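Long-range contact in cerato-platanin-like protein (PDB 3SUM), which is a fungal cerato-platanin with a double-psi beta-barrel fold, of unknown function, from the pathogen Moniliophthora perniciosa: residues K10-F21 with P38-P48. Numbering follows the deposited sequence.
Sequences KFQNDTLSISEF and PTKLGEVLNFP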
# COMPACT_ATOMS: atom_id res chain seq x y z
N LYS A 10 4.12 10.38 3.90
CA LYS A 10 4.25 9.50 5.07
C LYS A 10 4.58 8.05 4.71
O LYS A 10 5.37 7.37 5.34
CB LYS A 10 2.90 9.48 5.89
CG LYS A 10 3.03 8.63 7.14
CD LYS A 10 1.68 8.73 7.98
CE LYS A 10 1.73 7.94 9.30
NZ LYS A 10 0.33 7.80 10.04
N PHE A 11 3.88 7.54 3.70
CA PHE A 11 3.97 6.11 3.37
C PHE A 11 5.21 5.74 2.56
O PHE A 11 5.40 4.59 2.21
CB PHE A 11 2.68 5.74 2.69
CG PHE A 11 1.54 6.10 3.56
CD1 PHE A 11 1.41 5.48 4.81
CD2 PHE A 11 0.64 7.09 3.19
CE1 PHE A 11 0.35 5.87 5.71
CE2 PHE A 11 -0.41 7.49 4.05
CZ PHE A 11 -0.57 6.86 5.31
N GLN A 12 6.06 6.72 2.31
CA GLN A 12 7.37 6.31 1.78
C GLN A 12 8.47 6.93 2.62
O GLN A 12 9.64 7.09 2.15
CB GLN A 12 7.54 6.66 0.29
CG GLN A 12 7.42 8.10 -0.07
CD GLN A 12 7.59 8.28 -1.52
OE1 GLN A 12 7.04 7.50 -2.31
NE2 GLN A 12 8.43 9.26 -1.92
N ASN A 13 8.10 7.24 3.84
CA ASN A 13 9.09 7.75 4.80
C ASN A 13 9.68 6.61 5.57
O ASN A 13 9.14 6.20 6.59
CB ASN A 13 8.45 8.78 5.73
CG ASN A 13 9.50 9.48 6.61
OD1 ASN A 13 10.63 8.99 6.80
ND2 ASN A 13 9.12 10.65 7.15
N ASP A 14 10.85 6.13 5.09
CA ASP A 14 11.49 4.95 5.59
C ASP A 14 11.84 5.14 7.04
O ASP A 14 11.94 4.15 7.78
CB ASP A 14 12.73 4.60 4.79
CG ASP A 14 13.65 5.77 4.62
OD1 ASP A 14 14.67 5.80 5.31
OD2 ASP A 14 13.32 6.68 3.82
N THR A 15 11.95 6.39 7.48
CA THR A 15 12.51 6.66 8.82
C THR A 15 11.52 6.61 9.92
O THR A 15 11.89 6.60 11.13
CB THR A 15 13.22 8.01 8.90
OG1 THR A 15 12.25 9.09 8.90
CG2 THR A 15 14.15 8.13 7.70
N LEU A 16 10.24 6.57 9.55
CA LEU A 16 9.23 6.60 10.58
C LEU A 16 9.11 5.33 11.38
O LEU A 16 8.97 4.23 10.84
CB LEU A 16 7.84 6.91 9.98
CG LEU A 16 7.70 8.32 9.41
CD1 LEU A 16 6.36 8.52 8.78
CD2 LEU A 16 7.92 9.44 10.48
N SER A 17 9.00 5.52 12.69
CA SER A 17 8.72 4.38 13.53
C SER A 17 7.41 3.71 13.09
O SER A 17 6.43 4.40 12.74
CB SER A 17 8.60 4.85 15.01
OG SER A 17 8.04 3.77 15.75
N ILE A 18 7.38 2.38 13.13
CA ILE A 18 6.13 1.69 12.79
C ILE A 18 5.00 2.05 13.78
O ILE A 18 3.85 1.88 13.47
CB ILE A 18 6.31 0.14 12.70
CG1 ILE A 18 6.84 -0.47 14.01
CG2 ILE A 18 7.20 -0.27 11.46
CD1 ILE A 18 6.60 -2.01 14.05
N SER A 19 5.35 2.63 14.93
CA SER A 19 4.36 3.04 15.95
C SER A 19 3.48 4.16 15.41
O SER A 19 2.37 4.40 15.90
CB SER A 19 5.08 3.51 17.19
OG SER A 19 5.56 4.86 16.95
N GLU A 20 3.96 4.86 14.38
CA GLU A 20 3.23 5.97 13.84
C GLU A 20 2.07 5.60 12.91
O GLU A 20 1.37 6.49 12.43
CB GLU A 20 4.20 6.87 13.06
CG GLU A 20 5.31 7.45 13.94
CD GLU A 20 4.86 8.72 14.66
OE1 GLU A 20 3.73 9.24 14.41
OE2 GLU A 20 5.63 9.22 15.49
N PHE A 21 1.79 4.31 12.76
CA PHE A 21 0.83 3.80 11.79
C PHE A 21 -0.15 2.98 12.56
O PHE A 21 0.22 2.29 13.50
CB PHE A 21 1.58 2.87 10.82
CG PHE A 21 2.63 3.60 10.04
CD1 PHE A 21 2.30 4.25 8.87
CD2 PHE A 21 3.91 3.78 10.59
CE1 PHE A 21 3.24 5.01 8.19
CE2 PHE A 21 4.87 4.53 9.89
CZ PHE A 21 4.55 5.16 8.72
N PRO A 38 10.44 -5.20 12.45
CA PRO A 38 10.91 -3.94 11.95
C PRO A 38 10.70 -2.88 13.04
O PRO A 38 9.77 -2.98 13.86
CB PRO A 38 9.97 -3.64 10.78
CG PRO A 38 9.07 -4.78 10.61
CD PRO A 38 9.57 -5.91 11.50
N THR A 39 11.56 -1.88 13.08
CA THR A 39 11.26 -0.75 13.98
C THR A 39 10.78 0.45 13.15
O THR A 39 10.15 1.38 13.67
CB THR A 39 12.48 -0.30 14.80
OG1 THR A 39 13.56 0.04 13.90
CG2 THR A 39 12.92 -1.44 15.80
N LYS A 40 11.10 0.43 11.86
CA LYS A 40 10.80 1.56 10.99
C LYS A 40 10.06 1.11 9.75
O LYS A 40 10.21 -0.07 9.33
CB LYS A 40 12.13 2.21 10.57
CG LYS A 40 12.65 3.06 11.76
CD LYS A 40 14.11 3.30 11.57
CE LYS A 40 14.57 4.09 12.80
NZ LYS A 40 14.11 5.50 12.58
N LEU A 41 9.34 2.04 9.14
CA LEU A 41 8.50 1.69 7.99
C LEU A 41 9.36 1.16 6.87
O LEU A 41 8.93 0.30 6.12
CB LEU A 41 7.75 2.94 7.47
CG LEU A 41 6.71 2.62 6.41
CD1 LEU A 41 5.53 1.95 7.11
CD2 LEU A 41 6.31 4.01 5.80
N GLY A 42 10.57 1.70 6.75
CA GLY A 42 11.48 1.32 5.64
C GLY A 42 11.88 -0.15 5.65
O GLY A 42 12.35 -0.67 4.66
N GLU A 43 11.74 -0.81 6.79
CA GLU A 43 12.15 -2.20 6.92
C GLU A 43 11.05 -3.18 6.62
O GLU A 43 11.25 -4.38 6.61
CB GLU A 43 12.68 -2.49 8.32
CG GLU A 43 13.83 -1.56 8.72
CD GLU A 43 14.08 -1.63 10.23
OE1 GLU A 43 13.12 -1.56 11.03
OE2 GLU A 43 15.23 -1.73 10.59
N VAL A 44 9.83 -2.66 6.46
CA VAL A 44 8.70 -3.57 6.31
C VAL A 44 8.67 -4.09 4.89
O VAL A 44 8.91 -3.34 3.92
CB VAL A 44 7.38 -2.78 6.63
CG1 VAL A 44 6.17 -3.68 6.39
CG2 VAL A 44 7.39 -2.27 8.07
N LEU A 45 8.39 -5.35 4.72
CA LEU A 45 8.19 -5.91 3.38
C LEU A 45 7.28 -5.13 2.47
O LEU A 45 6.18 -4.71 2.89
CB LEU A 45 7.64 -7.34 3.52
CG LEU A 45 8.59 -8.35 4.15
CD1 LEU A 45 7.84 -9.57 4.56
CD2 LEU A 45 9.69 -8.79 3.06
N ASN A 46 7.73 -4.90 1.23
CA ASN A 46 7.03 -4.16 0.20
C ASN A 46 7.07 -2.65 0.30
O ASN A 46 6.38 -1.99 -0.45
CB ASN A 46 5.50 -4.59 0.13
CG ASN A 46 4.90 -4.38 -1.24
OD1 ASN A 46 5.62 -4.47 -2.29
ND2 ASN A 46 3.60 -4.04 -1.26
N PHE A 47 7.89 -2.11 1.18
CA PHE A 47 8.09 -0.72 1.28
C PHE A 47 8.70 -0.30 -0.08
O PHE A 47 9.59 -0.96 -0.54
CB PHE A 47 9.16 -0.44 2.38
CG PHE A 47 9.59 1.03 2.42
CD1 PHE A 47 8.82 1.97 3.10
CD2 PHE A 47 10.66 1.48 1.67
CE1 PHE A 47 9.21 3.32 3.14
CE2 PHE A 47 11.04 2.77 1.68
CZ PHE A 47 10.33 3.72 2.40
N PRO A 48 8.23 0.76 -0.68
CA PRO A 48 7.26 1.72 -0.15
C PRO A 48 5.95 1.66 -0.92
O PRO A 48 5.31 2.69 -1.19
CB PRO A 48 7.99 3.03 -0.37
CG PRO A 48 8.58 2.85 -1.82
CD PRO A 48 8.99 1.35 -1.84
O HOH W 1 5.65 5.18 -2.65
O HOH W 2 9.87 1.76 16.06
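Ser17 and Lys40 form a single backbone bridge between two loops. Ile18 N donates to Thr39 O (3.0 Å). Leu41 N gives a bond to Leu16 O (2.8 Å). Gly42 N adds one to Asp14 O at the type I turn of Asn13 to Leu16. Leu41 covers more of the contact than any other residue. Leu41 CD1 sits over one face of the Phe21 ring, 3.9 Å from the ring centroid, as a CH-pi contact. Leu41 CD2 meets Phe21 CZ. Both methyls get there because chi1 (-172°) swings CG away from the main-chain nitrogen. Ile18 CG2 touches Val44 CG2 at 3.9 Å, and both side chains pack on Leu27 of helix 24-28. Phe47 lies between Gly42 CA and Pro48 CB on opposite faces, and its CZ is 3.5 Å from Asp14 CB. Lys40 bends at its last torsion (chi4 -77°) to place NZ 2.9 Å from Thr15 O. A water donates to both Gln12 OE1 and Pro48 O; Gln12 OE1 also accepts from Asp92 N. The carbonyls of Asp14, Thr15 and Leu16 thus each accept a bond from the 38-48 loop, while Phe11 O is buried without a partner. Main-chain bonds set the register of these double-psi barrel loops; apolar side chains fill in beside helix 24-28.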